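Local coordinates for protein succinylglutamate desuccinylase/aspartoacylase (Shewanella frigidimarina, PDB 3LWU) that binds a zinc ion and is probably a hydrolase of the succinylglutamate desuccinylase/aspartoacylase family, acting on ester bonds, at residues F125-D130 and S152-T157; C236-L241 and S253-A258; Y323-G328 and C361-H366; K335-I340 and I355-D360. All blocks are in the same frame, centred on the assembly; numbering follows the deposited sequence.

Contact 1. Residues F125-D130 and S152-T157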
loop_
_atom_site.group_PDB
_atom_site.type_symbol
_atom_site.label_atom_id
_atom_site.label_comp_id
_atom_site.label_asym_id
_atom_site.label_seq_id
_atom_site.Cartn_x
_atom_site.Cartn_y
_atom_site.Cartn_z
ATOM N N PHE A 125 -17.919 14.925 13.660
ATOM C CA PHE A 125 -18.715 16.096 13.278
ATOM C C PHE A 125 -18.748 17.168 14.378
ATOM O O PHE A 125 -19.119 16.878 15.517
ATOM C CB PHE A 125 -20.149 15.666 12.969
ATOM C CG PHE A 125 -21.075 16.814 12.633
ATOM C CD1 PHE A 125 -20.787 17.659 11.576
ATOM C CD2 PHE A 125 -22.254 17.015 13.348
ATOM C CE1 PHE A 125 -21.648 18.694 11.241
ATOM C CE2 PHE A 125 -23.102 18.045 13.018
ATOM C CZ PHE A 125 -22.791 18.888 11.961
ATOM N N ASP A 126 -18.389 18.393 13.997
ATOM C CA ASP A 126 -18.473 19.600 14.833
ATOM C C ASP A 126 -19.808 20.269 14.564
ATOM O O ASP A 126 -20.074 20.707 13.456
ATOM C CB ASP A 126 -17.340 20.547 14.414
ATOM C CG ASP A 126 -17.354 21.903 15.149
ATOM O OD1 ASP A 126 -18.226 22.188 16.010
ATOM O OD2 ASP A 126 -16.436 22.698 14.848
ATOM N N HIS A 127 -20.660 20.347 15.581
ATOM C CA HIS A 127 -22.023 20.859 15.387
ATOM C C HIS A 127 -22.121 22.369 15.125
ATOM O O HIS A 127 -23.130 22.814 14.577
ATOM C CB HIS A 127 -22.908 20.488 16.579
ATOM C CG HIS A 127 -23.111 19.012 16.749
ATOM N ND1 HIS A 127 -24.243 18.358 16.312
ATOM C CD2 HIS A 127 -22.327 18.065 17.317
ATOM C CE1 HIS A 127 -24.154 17.073 16.615
ATOM N NE2 HIS A 127 -22.998 16.868 17.217
ATOM N N ASN A 128 -21.103 23.147 15.509
ATOM C CA ASN A 128 -21.147 24.629 15.374
ATOM C C ASN A 128 -22.474 25.204 15.889
ATOM O O ASN A 128 -23.165 25.927 15.185
ATOM C CB ASN A 128 -20.912 25.075 13.910
ATOM N N VAL A 129 -22.843 24.826 17.112
ATOM C CA VAL A 129 -24.135 25.214 17.693
ATOM C C VAL A 129 -24.165 26.722 17.895
ATOM O O VAL A 129 -23.230 27.271 18.462
ATOM C CB VAL A 129 -24.361 24.555 19.086
ATOM C CG1 VAL A 129 -25.699 25.017 19.693
ATOM C CG2 VAL A 129 -24.273 23.010 19.011
ATOM N N ASP A 130 -25.224 27.394 17.451
ATOM C CA ASP A 130 -25.389 28.795 17.795
ATOM C C ASP A 130 -25.870 28.805 19.240
ATOM O O ASP A 130 -27.064 28.624 19.533
ATOM C CB ASP A 130 -26.368 29.489 16.870
ATOM C CG ASP A 130 -26.646 30.932 17.274
ATOM O OD1 ASP A 130 -26.167 31.437 18.329
ATOM O OD2 ASP A 130 -27.373 31.568 16.504
ATOM N N SER A 152 -30.807 15.427 22.676
ATOM C CA SER A 152 -31.644 15.101 21.500
ATOM C C SER A 152 -31.190 15.831 20.255
ATOM O O SER A 152 -31.214 15.251 19.174
ATOM C CB SER A 152 -33.101 15.458 21.703
ATOM O OG SER A 152 -33.552 14.866 22.892
HETATM N N MSE A 153 -30.806 17.097 20.413
HETATM C CA MSE A 153 -30.372 17.911 19.289
HETATM C C MSE A 153 -29.057 17.395 18.744
HETATM O O MSE A 153 -28.910 17.287 17.523
HETATM C CB MSE A 153 -30.232 19.385 19.671
HETATM C CG MSE A 153 -29.695 20.249 18.528
HETATM SE SE MSE A 153 -27.781 20.470 18.553
HETATM C CE MSE A 153 -27.624 21.410 20.287
ATOM N N LEU A 154 -28.104 17.081 19.634
ATOM C CA LEU A 154 -26.814 16.530 19.198
ATOM C C LEU A 154 -27.002 15.202 18.439
ATOM O O LEU A 154 -26.383 15.028 17.387
ATOM C CB LEU A 154 -25.793 16.376 20.353
ATOM C CG LEU A 154 -25.333 17.671 21.076
ATOM C CD1 LEU A 154 -24.513 17.391 22.322
ATOM C CD2 LEU A 154 -24.556 18.624 20.162
ATOM N N VAL A 155 -27.860 14.305 18.930
ATOM C CA VAL A 155 -28.139 13.064 18.215
ATOM C C VAL A 155 -28.785 13.327 16.836
ATOM O O VAL A 155 -28.297 12.861 15.833
ATOM C CB VAL A 155 -28.959 12.066 19.068
ATOM C CG1 VAL A 155 -29.204 10.752 18.309
ATOM C CG2 VAL A 155 -28.234 11.770 20.391
ATOM N N GLU A 156 -29.823 14.149 16.761
ATOM C CA GLU A 156 -30.547 14.356 15.486
ATOM C C GLU A 156 -29.721 15.021 14.390
ATOM O O GLU A 156 -29.823 14.635 13.215
ATOM C CB GLU A 156 -31.837 15.162 15.714
ATOM C CG GLU A 156 -32.842 14.360 16.558
ATOM C CD GLU A 156 -34.006 15.153 17.137
ATOM O OE1 GLU A 156 -34.235 16.337 16.734
ATOM O OE2 GLU A 156 -34.702 14.561 18.008
ATOM N N THR A 157 -28.939 16.033 14.767
ATOM C CA THR A 157 -28.159 16.797 13.795
ATOM C C THR A 157 -27.017 15.932 13.269
ATOM O O THR A 157 -26.579 16.054 12.118
ATOM C CB THR A 157 -27.588 18.098 14.395
ATOM O OG1 THR A 157 -26.876 17.779 15.590
ATOM C CG2 THR A 157 -28.710 19.138 14.698
#
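The imidazole of His127 is sandwiched between Leu154 of the helix and Phe125 of its own loop. Leu154 CD2 presses one face, 3.6 Å from the His127 ring centroid and almost on the normal, a CH-pi contact. The opposite face of the His127 ring takes Phe125 CD2, 3.7 Å above the plane. At the edge His127 ND1 gives a weak hydrogen bond to Thr157 OG1, short at 2.8 Å but with a poor angle of 121° at the hydrogen. With chi1 at 53° Thr157 turns OG1 back along its own helix to donate to Met153 O, which also accepts from Thr157 N on the other face of its plane. Val129 CG2 and the selenomethionine methyl Met153 CE meet tip to tip at 3.9 Å. With only the methyl of an alanine at His127, Leu154 CD2 and Phe125 would probably lose the ring between them, and Thr157 OG1 its weak imidazole donor. In the second shell His183 meets the imidazole, while Trp134 packs on Val129 and Met153. An Asx turn (Asn128 N to Asp126 OD1) precedes Asp130, the N-cap of helix 131-138, whose OD1 bonds Asn133 N weakly: surface loop-on-helix packing in the catalytic domain, away from the zinc.

Contact 2. Residues C236-L241 and S253-A258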
loop_
_atom_site.group_PDB
_atom_site.type_symbol
_atom_site.label_atom_id
_atom_site.label_comp_id
_atom_site.label_asym_id
_atom_site.label_seq_id
_atom_site.Cartn_x
_atom_site.Cartn_y
_atom_site.Cartn_z
ATOM N N CYS A 236 -16.967 18.913 23.488
ATOM C CA CYS A 236 -16.931 20.340 23.149
ATOM C C CYS A 236 -18.281 21.019 23.236
ATOM O O CYS A 236 -18.391 22.068 23.861
ATOM C CB CYS A 236 -16.316 20.591 21.777
ATOM S SG CYS A 236 -14.484 20.523 21.803
ATOM N N PRO A 237 -19.320 20.436 22.614
ATOM C CA PRO A 237 -20.611 21.133 22.684
ATOM C C PRO A 237 -21.076 21.311 24.100
ATOM O O PRO A 237 -21.662 22.373 24.426
ATOM C CB PRO A 237 -21.562 20.194 21.935
ATOM C CG PRO A 237 -20.672 19.309 21.120
ATOM C CD PRO A 237 -19.446 19.140 21.945
ATOM N N TRP A 238 -20.832 20.302 24.954
ATOM C CA TRP A 238 -21.232 20.424 26.350
ATOM C C TRP A 238 -20.386 21.443 27.103
ATOM O O TRP A 238 -20.919 22.179 27.919
ATOM C CB TRP A 238 -21.241 19.081 27.073
ATOM C CG TRP A 238 -22.261 18.124 26.538
ATOM C CD1 TRP A 238 -22.043 17.147 25.633
ATOM C CD2 TRP A 238 -23.634 18.055 26.878
ATOM N NE1 TRP A 238 -23.197 16.474 25.370
ATOM C CE2 TRP A 238 -24.197 17.020 26.127
ATOM C CE3 TRP A 238 -24.451 18.773 27.750
ATOM C CZ2 TRP A 238 -25.536 16.668 26.221
ATOM C CZ3 TRP A 238 -25.787 18.427 27.834
ATOM C CH2 TRP A 238 -26.306 17.376 27.079
ATOM N N TRP A 239 -19.082 21.491 26.813
ATOM C CA TRP A 239 -18.161 22.475 27.422
ATOM C C TRP A 239 -18.618 23.873 27.048
ATOM O O TRP A 239 -18.742 24.753 27.912
ATOM C CB TRP A 239 -16.708 22.241 26.948
ATOM C CG TRP A 239 -15.648 22.745 27.926
ATOM C CD1 TRP A 239 -15.827 23.663 28.944
ATOM C CD2 TRP A 239 -14.252 22.355 27.984
ATOM N NE1 TRP A 239 -14.641 23.868 29.609
ATOM C CE2 TRP A 239 -13.658 23.086 29.048
ATOM C CE3 TRP A 239 -13.441 21.481 27.224
ATOM C CZ2 TRP A 239 -12.292 22.941 29.401
ATOM C CZ3 TRP A 239 -12.075 21.355 27.570
ATOM C CH2 TRP A 239 -11.528 22.081 28.653
ATOM N N GLN A 240 -18.919 24.061 25.761
ATOM C CA GLN A 240 -19.418 25.343 25.249
ATOM C C GLN A 240 -20.687 25.763 25.969
ATOM O O GLN A 240 -20.784 26.911 26.407
ATOM C CB GLN A 240 -19.722 25.291 23.749
ATOM C CG GLN A 240 -18.529 25.279 22.826
ATOM C CD GLN A 240 -18.886 24.634 21.462
ATOM O OE1 GLN A 240 -20.053 24.712 21.010
ATOM N NE2 GLN A 240 -17.899 23.960 20.828
ATOM N N LEU A 241 -21.648 24.841 26.086
ATOM C CA LEU A 241 -22.936 25.148 26.728
ATOM C C LEU A 241 -22.703 25.597 28.160
ATOM O O LEU A 241 -23.243 26.603 28.592
ATOM C CB LEU A 241 -23.875 23.950 26.707
ATOM C CG LEU A 241 -25.197 24.054 27.467
ATOM C CD1 LEU A 241 -26.064 25.194 26.972
ATOM C CD2 LEU A 241 -25.957 22.751 27.337
ATOM N N SER A 253 -21.737 21.919 36.494
ATOM C CA SER A 253 -20.529 21.311 35.932
ATOM C C SER A 253 -20.841 20.611 34.602
ATOM O O SER A 253 -21.986 20.220 34.334
ATOM C CB SER A 253 -19.904 20.349 36.936
ATOM O OG SER A 253 -20.887 19.469 37.429
ATOM N N VAL A 254 -19.815 20.454 33.766
ATOM C CA VAL A 254 -20.027 19.939 32.427
ATOM C C VAL A 254 -20.721 18.564 32.572
ATOM O O VAL A 254 -20.219 17.694 33.274
ATOM C CB VAL A 254 -18.722 19.863 31.630
ATOM C CG1 VAL A 254 -19.008 19.423 30.191
ATOM C CG2 VAL A 254 -17.999 21.230 31.653
ATOM N N PRO A 255 -21.913 18.394 31.974
ATOM C CA PRO A 255 -22.700 17.165 32.161
ATOM C C PRO A 255 -22.124 15.904 31.498
ATOM O O PRO A 255 -22.542 14.820 31.823
ATOM C CB PRO A 255 -24.043 17.500 31.493
ATOM C CG PRO A 255 -24.043 18.986 31.326
ATOM C CD PRO A 255 -22.623 19.368 31.127
ATOM N N VAL A 256 -21.196 16.042 30.562
ATOM C CA VAL A 256 -20.641 14.878 29.889
ATOM C C VAL A 256 -19.149 14.812 30.180
ATOM O O VAL A 256 -18.496 15.846 30.380
ATOM C CB VAL A 256 -20.983 14.915 28.374
ATOM C CG1 VAL A 256 -20.188 13.926 27.592
ATOM C CG2 VAL A 256 -22.497 14.645 28.181
ATOM N N SER A 257 -18.655 13.584 30.272
ATOM C CA SER A 257 -17.235 13.290 30.385
ATOM C C SER A 257 -16.813 12.486 29.166
ATOM O O SER A 257 -17.497 11.537 28.810
ATOM C CB SER A 257 -16.971 12.461 31.660
ATOM O OG SER A 257 -17.102 13.281 32.815
ATOM N N ALA A 258 -15.681 12.834 28.547
ATOM C CA ALA A 258 -15.107 12.024 27.443
ATOM C C ALA A 258 -13.599 11.906 27.602
ATOM O O ALA A 258 -12.932 12.875 27.987
ATOM C CB ALA A 258 -15.458 12.613 26.108
#
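Helix 230-247 packs here on the loop that leads into strand 257-263 of the catalytic domain, through apolar side chains and with no hydrogen bond across. Trp238 carries the contact, meeting Val254, Pro255 and Val256 with different parts of its side chain. Val254 CG1 touches Trp238 CB at 3.9 Å, before the indole begins, and also lies against the helix backbone at Trp239 N. The other methyl, CG2, approaches the Trp239 ring more loosely and obliquely. Pro255 comes to the six-membered part of the indole, with Pro255 CG 3.6 Å from Trp238 CE3 and the angle again oblique. The helix is kinked at Pro237 and Trp238, whose N atoms lack a bond to the turn before. The Tyr150 hydroxyl of helix 143-160 donates to Pro237 O, and its ring meets Trp238 edge-to-face. Tyr206 bridges the two sides, its OH bonded to Val256 O and its ring edge-to-face with Trp239 on the helix. Val256 covers the pyrrole part of the Trp238 indole. Its chi1 of 167° sets CG2 beside the backbone N, and Val256 CG2 sits over the face, 3.5 Å from the centroid of the Trp238 five-membered ring and 12° off its normal, a CH-pi contact.

Contact 3. Residues Y323-G328 and C361-H366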
loop_
_atom_site.group_PDB
_atom_site.type_symbol
_atom_site.label_atom_id
_atom_site.label_comp_id
_atom_site.label_asym_id
_atom_site.label_seq_id
_atom_site.Cartn_x
_atom_site.Cartn_y
_atom_site.Cartn_z
ATOM N N TYR A 323 16.280 2.732 19.183
ATOM C CA TYR A 323 15.471 3.486 20.133
ATOM C C TYR A 323 16.029 3.216 21.518
ATOM O O TYR A 323 15.769 2.179 22.068
ATOM C CB TYR A 323 13.975 3.100 20.011
ATOM C CG TYR A 323 13.420 3.490 18.647
ATOM C CD1 TYR A 323 13.021 4.781 18.382
ATOM C CD2 TYR A 323 13.351 2.564 17.611
ATOM C CE1 TYR A 323 12.558 5.153 17.133
ATOM C CE2 TYR A 323 12.911 2.923 16.376
ATOM C CZ TYR A 323 12.517 4.216 16.132
ATOM O OH TYR A 323 12.098 4.574 14.868
ATOM N N CYS A 324 16.851 4.116 22.044
ATOM C CA CYS A 324 17.493 3.909 23.336
ATOM C C CYS A 324 16.588 4.241 24.495
ATOM O O CYS A 324 16.654 3.603 25.519
ATOM C CB CYS A 324 18.744 4.788 23.467
ATOM S SG CYS A 324 19.889 4.471 22.196
ATOM N N ALA A 325 15.776 5.278 24.380
ATOM C CA ALA A 325 14.998 5.720 25.544
ATOM C C ALA A 325 13.766 4.864 25.651
ATOM O O ALA A 325 12.975 4.781 24.701
ATOM C CB ALA A 325 14.597 7.178 25.420
ATOM N N SER A 326 13.567 4.279 26.820
ATOM C CA SER A 326 12.354 3.499 27.114
ATOM C C SER A 326 11.107 4.362 27.245
ATOM O O SER A 326 11.103 5.381 27.935
ATOM C CB SER A 326 12.529 2.759 28.450
ATOM O OG SER A 326 13.577 1.817 28.370
ATOM N N VAL A 327 10.017 3.921 26.644
ATOM C CA VAL A 327 8.754 4.640 26.790
ATOM C C VAL A 327 8.258 4.552 28.231
ATOM O O VAL A 327 8.435 3.529 28.879
ATOM C CB VAL A 327 7.704 4.111 25.795
ATOM C CG1 VAL A 327 8.152 4.463 24.388
ATOM C CG2 VAL A 327 7.416 2.532 25.972
ATOM N N GLY A 328 7.681 5.633 28.743
ATOM C CA GLY A 328 7.162 5.639 30.081
ATOM C C GLY A 328 8.158 5.898 31.208
ATOM O O GLY A 328 7.748 5.884 32.366
ATOM N N CYS A 361 12.585 15.074 29.808
ATOM C CA CYS A 361 11.288 14.701 29.273
ATOM C C CYS A 361 10.898 13.337 29.754
ATOM O O CYS A 361 11.702 12.654 30.369
ATOM C CB CYS A 361 11.320 14.756 27.750
ATOM S SG CYS A 361 12.254 13.454 26.916
ATOM N N VAL A 362 9.646 12.957 29.490
ATOM C CA VAL A 362 9.205 11.561 29.575
ATOM C C VAL A 362 8.799 11.133 28.174
ATOM O O VAL A 362 7.747 11.549 27.672
ATOM C CB VAL A 362 8.038 11.401 30.592
ATOM C CG1 VAL A 362 7.517 9.985 30.625
ATOM C CG2 VAL A 362 8.478 11.858 32.004
ATOM N N PRO A 363 9.629 10.303 27.508
ATOM C CA PRO A 363 9.219 9.812 26.230
ATOM C C PRO A 363 7.990 8.908 26.350
ATOM O O PRO A 363 7.956 8.013 27.227
ATOM C CB PRO A 363 10.446 9.010 25.742
ATOM C CG PRO A 363 11.570 9.518 26.513
ATOM C CD PRO A 363 10.977 9.833 27.845
ATOM N N ILE A 364 6.984 9.139 25.492
ATOM C CA ILE A 364 5.719 8.397 25.604
ATOM C C ILE A 364 5.603 7.283 24.581
ATOM O O ILE A 364 5.149 6.195 24.911
ATOM C CB ILE A 364 4.501 9.345 25.530
ATOM C CG1 ILE A 364 4.455 10.195 26.789
ATOM C CG2 ILE A 364 3.181 8.577 25.363
ATOM C CD1 ILE A 364 4.399 9.336 28.097
ATOM N N LEU A 365 5.989 7.572 23.339
ATOM C CA LEU A 365 5.875 6.624 22.251
ATOM C C LEU A 365 6.947 6.901 21.221
ATOM O O LEU A 365 7.486 8.022 21.124
ATOM C CB LEU A 365 4.465 6.676 21.603
ATOM C CG LEU A 365 3.982 8.008 21.052
ATOM C CD1 LEU A 365 4.360 8.192 19.553
ATOM C CD2 LEU A 365 2.451 8.194 21.229
ATOM N N HIS A 366 7.266 5.867 20.457
ATOM C CA HIS A 366 8.135 6.040 19.305
ATOM C C HIS A 366 7.646 5.303 18.068
ATOM O O HIS A 366 6.774 4.449 18.131
ATOM C CB HIS A 366 9.612 5.700 19.638
ATOM C CG HIS A 366 9.911 4.250 19.856
ATOM N ND1 HIS A 366 10.034 3.336 18.824
ATOM C CD2 HIS A 366 10.203 3.568 20.996
ATOM C CE1 HIS A 366 10.358 2.150 19.325
ATOM N NE2 HIS A 366 10.458 2.259 20.643
#
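Tyr323 and His366 stack where the loop after strand 319-323 crosses strand 362-366, which carries a classic beta bulge at Ile364 and Leu365 opposite Lys380. Starting at CB, Tyr323 already lies over the imidazole, 3.8 Å from the His366 ring centroid, a CH-pi contact. Next, Tyr323 CG sits 3.4 Å from His366 CE1, and CD1 comes over ND1. The two rings form an offset stack, centroids 3.8 Å apart and planes at 10°. Beyond them OH leaves the stack to hydrogen-bond with Ser369 O. His366 reaches the phenol because chi1 of 71° tucks CG between its backbone N and carbonyl carbon. A serine in place of Tyr323 would probably leave one face of His366 uncovered and Ser369 O without its phenol partner. Along the loop Ala325 CB touches Pro363 CG, and Val327 CB lies 3.4 Å from Ile364 O. Leu365 points away from this loop; its side chain is about 9 Å from the zinc ion and about 3 Å from an unidentified molecule, probably from the crystallisation liquor, though such molecules often mark pockets. At the far end Gly328, with backbone angles that call for glycine, donates from N to Pro363 O, 2.8 Å away and 165° at the hydrogen.

Contact 4. Residues K335-I340 and I355-D360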
loop_
_atom_site.group_PDB
_atom_site.type_symbol
_atom_site.label_atom_id
_atom_site.label_comp_id
_atom_site.label_asym_id
_atom_site.label_seq_id
_atom_site.Cartn_x
_atom_site.Cartn_y
_atom_site.Cartn_z
ATOM N N LYS A 335 20.740 12.614 28.030
ATOM C CA LYS A 335 20.769 11.149 27.839
ATOM C C LYS A 335 20.211 10.760 26.462
ATOM O O LYS A 335 19.272 11.388 25.978
ATOM C CB LYS A 335 19.993 10.432 28.952
ATOM C CG LYS A 335 20.639 10.549 30.366
ATOM C CD LYS A 335 21.877 9.632 30.485
ATOM C CE LYS A 335 22.900 10.056 31.595
ATOM N NZ LYS A 335 22.793 9.189 32.822
ATOM N N PRO A 336 20.774 9.700 25.832
ATOM C CA PRO A 336 20.409 9.442 24.442
ATOM C C PRO A 336 18.940 9.033 24.241
ATOM O O PRO A 336 18.384 8.231 24.988
ATOM C CB PRO A 336 21.379 8.315 24.018
ATOM C CG PRO A 336 21.642 7.547 25.253
ATOM C CD PRO A 336 21.683 8.659 26.358
ATOM N N LEU A 337 18.312 9.658 23.269
ATOM C CA LEU A 337 16.986 9.306 22.842
ATOM C C LEU A 337 17.065 8.196 21.781
ATOM O O LEU A 337 16.450 7.156 21.932
ATOM C CB LEU A 337 16.298 10.530 22.249
ATOM C CG LEU A 337 14.838 10.359 21.864
ATOM C CD1 LEU A 337 13.935 10.444 23.141
ATOM C CD2 LEU A 337 14.469 11.444 20.825
ATOM N N VAL A 338 17.812 8.453 20.707
ATOM C CA VAL A 338 18.099 7.434 19.673
ATOM C C VAL A 338 19.577 7.454 19.284
ATOM O O VAL A 338 20.288 8.443 19.533
ATOM C CB VAL A 338 17.291 7.655 18.382
ATOM C CG1 VAL A 338 15.817 7.645 18.674
ATOM C CG2 VAL A 338 17.714 8.910 17.667
ATOM N N ASN A 339 20.040 6.353 18.711
ATOM C CA ASN A 339 21.252 6.349 17.914
ATOM C C ASN A 339 20.857 6.189 16.452
ATOM O O ASN A 339 19.996 5.397 16.124
ATOM C CB ASN A 339 22.190 5.236 18.371
ATOM C CG ASN A 339 22.560 5.362 19.857
ATOM O OD1 ASN A 339 22.888 6.436 20.307
ATOM N ND2 ASN A 339 22.511 4.269 20.597
ATOM N N ILE A 340 21.476 6.957 15.575
ATOM C CA ILE A 340 21.272 6.801 14.145
ATOM C C ILE A 340 22.482 6.126 13.531
ATOM O O ILE A 340 23.604 6.593 13.686
ATOM C CB ILE A 340 21.084 8.168 13.473
ATOM C CG1 ILE A 340 19.989 8.972 14.192
ATOM C CG2 ILE A 340 20.752 7.994 11.996
ATOM C CD1 ILE A 340 19.698 10.340 13.533
ATOM N N ILE A 355 21.717 10.824 19.556
ATOM C CA ILE A 355 20.910 12.038 19.527
ATOM C C ILE A 355 20.265 12.183 20.901
ATOM O O ILE A 355 19.608 11.237 21.354
ATOM C CB ILE A 355 19.752 11.976 18.478
ATOM C CG1 ILE A 355 20.279 11.789 17.060
ATOM C CG2 ILE A 355 18.901 13.282 18.534
ATOM C CD1 ILE A 355 21.154 12.934 16.584
ATOM N N SER A 356 20.430 13.339 21.562
ATOM C CA SER A 356 19.748 13.607 22.832
ATOM C C SER A 356 18.913 14.879 22.753
ATOM O O SER A 356 18.951 15.573 21.748
ATOM C CB SER A 356 20.759 13.737 23.966
ATOM O OG SER A 356 21.663 14.788 23.702
ATOM N N LEU A 357 18.153 15.174 23.810
ATOM C CA LEU A 357 17.288 16.367 23.858
ATOM C C LEU A 357 17.847 17.361 24.851
ATOM O O LEU A 357 18.515 16.966 25.809
ATOM C CB LEU A 357 15.863 15.997 24.279
ATOM C CG LEU A 357 15.174 15.068 23.289
ATOM C CD1 LEU A 357 13.735 14.766 23.683
ATOM C CD2 LEU A 357 15.239 15.646 21.847
ATOM N N PRO A 358 17.573 18.658 24.638
ATOM C CA PRO A 358 18.122 19.700 25.545
ATOM C C PRO A 358 17.365 19.914 26.880
ATOM O O PRO A 358 17.864 20.633 27.739
ATOM C CB PRO A 358 18.077 20.979 24.692
ATOM C CG PRO A 358 16.894 20.716 23.716
ATOM C CD PRO A 358 16.991 19.222 23.404
HETATM N N MSE A 359 16.191 19.313 27.048
HETATM C CA MSE A 359 15.430 19.407 28.305
HETATM C C MSE A 359 15.057 18.000 28.815
HETATM O O MSE A 359 15.066 17.018 28.043
HETATM C CB MSE A 359 14.169 20.250 28.080
HETATM C CG MSE A 359 12.984 19.509 27.409
HETATM SE SE MSE A 359 13.265 19.077 25.531
HETATM C CE MSE A 359 13.084 20.988 24.994
ATOM N N ASP A 360 14.732 17.900 30.095
ATOM C CA ASP A 360 14.218 16.648 30.641
ATOM C C ASP A 360 12.860 16.344 30.032
ATOM O O ASP A 360 12.064 17.237 29.773
ATOM C CB ASP A 360 14.051 16.698 32.166
ATOM C CG ASP A 360 15.347 16.929 32.890
ATOM O OD1 ASP A 360 16.437 16.751 32.291
ATOM O OD2 ASP A 360 15.268 17.335 34.066
HETATM O O HOH W 1 17.893 13.699 26.114
#
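Val338 and Ile355 form the tight end of this hairpin contact, an antiparallel hydrogen-bonded pair whose side chains lie side by side and point the same way. Ile355 N gives a nearly straight bond to Val338 O, 2.8 Å. In return Ile355 O takes Leu337 N, also at 2.8 Å, and a weaker, longer bond from Val338 N. With two residues facing one, Leu337 and Val338 make a classic beta bulge against Ile355, at the corner the chain turns at Leu337. Ile355 has CG1 anti to its carbonyl carbon (chi1 -61°), which brings that atom to Val338 CG2 and, at 3.9 Å, to Ile340 CD1. Leu337 CD1 and Leu357 CD1, 4.4 Å apart, are the looser edge of this apolar side. On the open side Ser356 CB rests 3.4 Å from Lys335 O. Beyond Ser356 the backbones no longer bond directly: a water donates to Lys335 O and accepts from Leu357 N, while the Lys335 side chain runs off to the exposed side. Strand 336-341 pairs antiparallel with 352-356 on one side and with 319-323 on the other, whose Ile321 packs on Val338 and Ile340. Phe313 of strand 310-314 covers Leu337, Ile355 and Leu357, and Phe166 of a second subunit packs on Leu357.

In the fold
The four contacts fall into two pairs on the fold. Contacts 1 and 2 sit in the catalytic domain and touch through Leu154, whose CD1 is 3.4 Å from Trp238 NE1, so helix 143-160 packs against both the 125-130 loop and helix 230-247. Contact 1 lies at the surface and mixes polar with ring packing; contact 2 is partly buried and wholly apolar. Contacts 3 and 4, also partly buried and with centres about 10 Å apart, belong to the beta-rich C-terminal part and add backbone hydrogen bonding; Leu337 O probably bonds Cys324 N and Ala325 N. Contact 3 approaches the zinc site, whereas contact 4 reaches a second subunit.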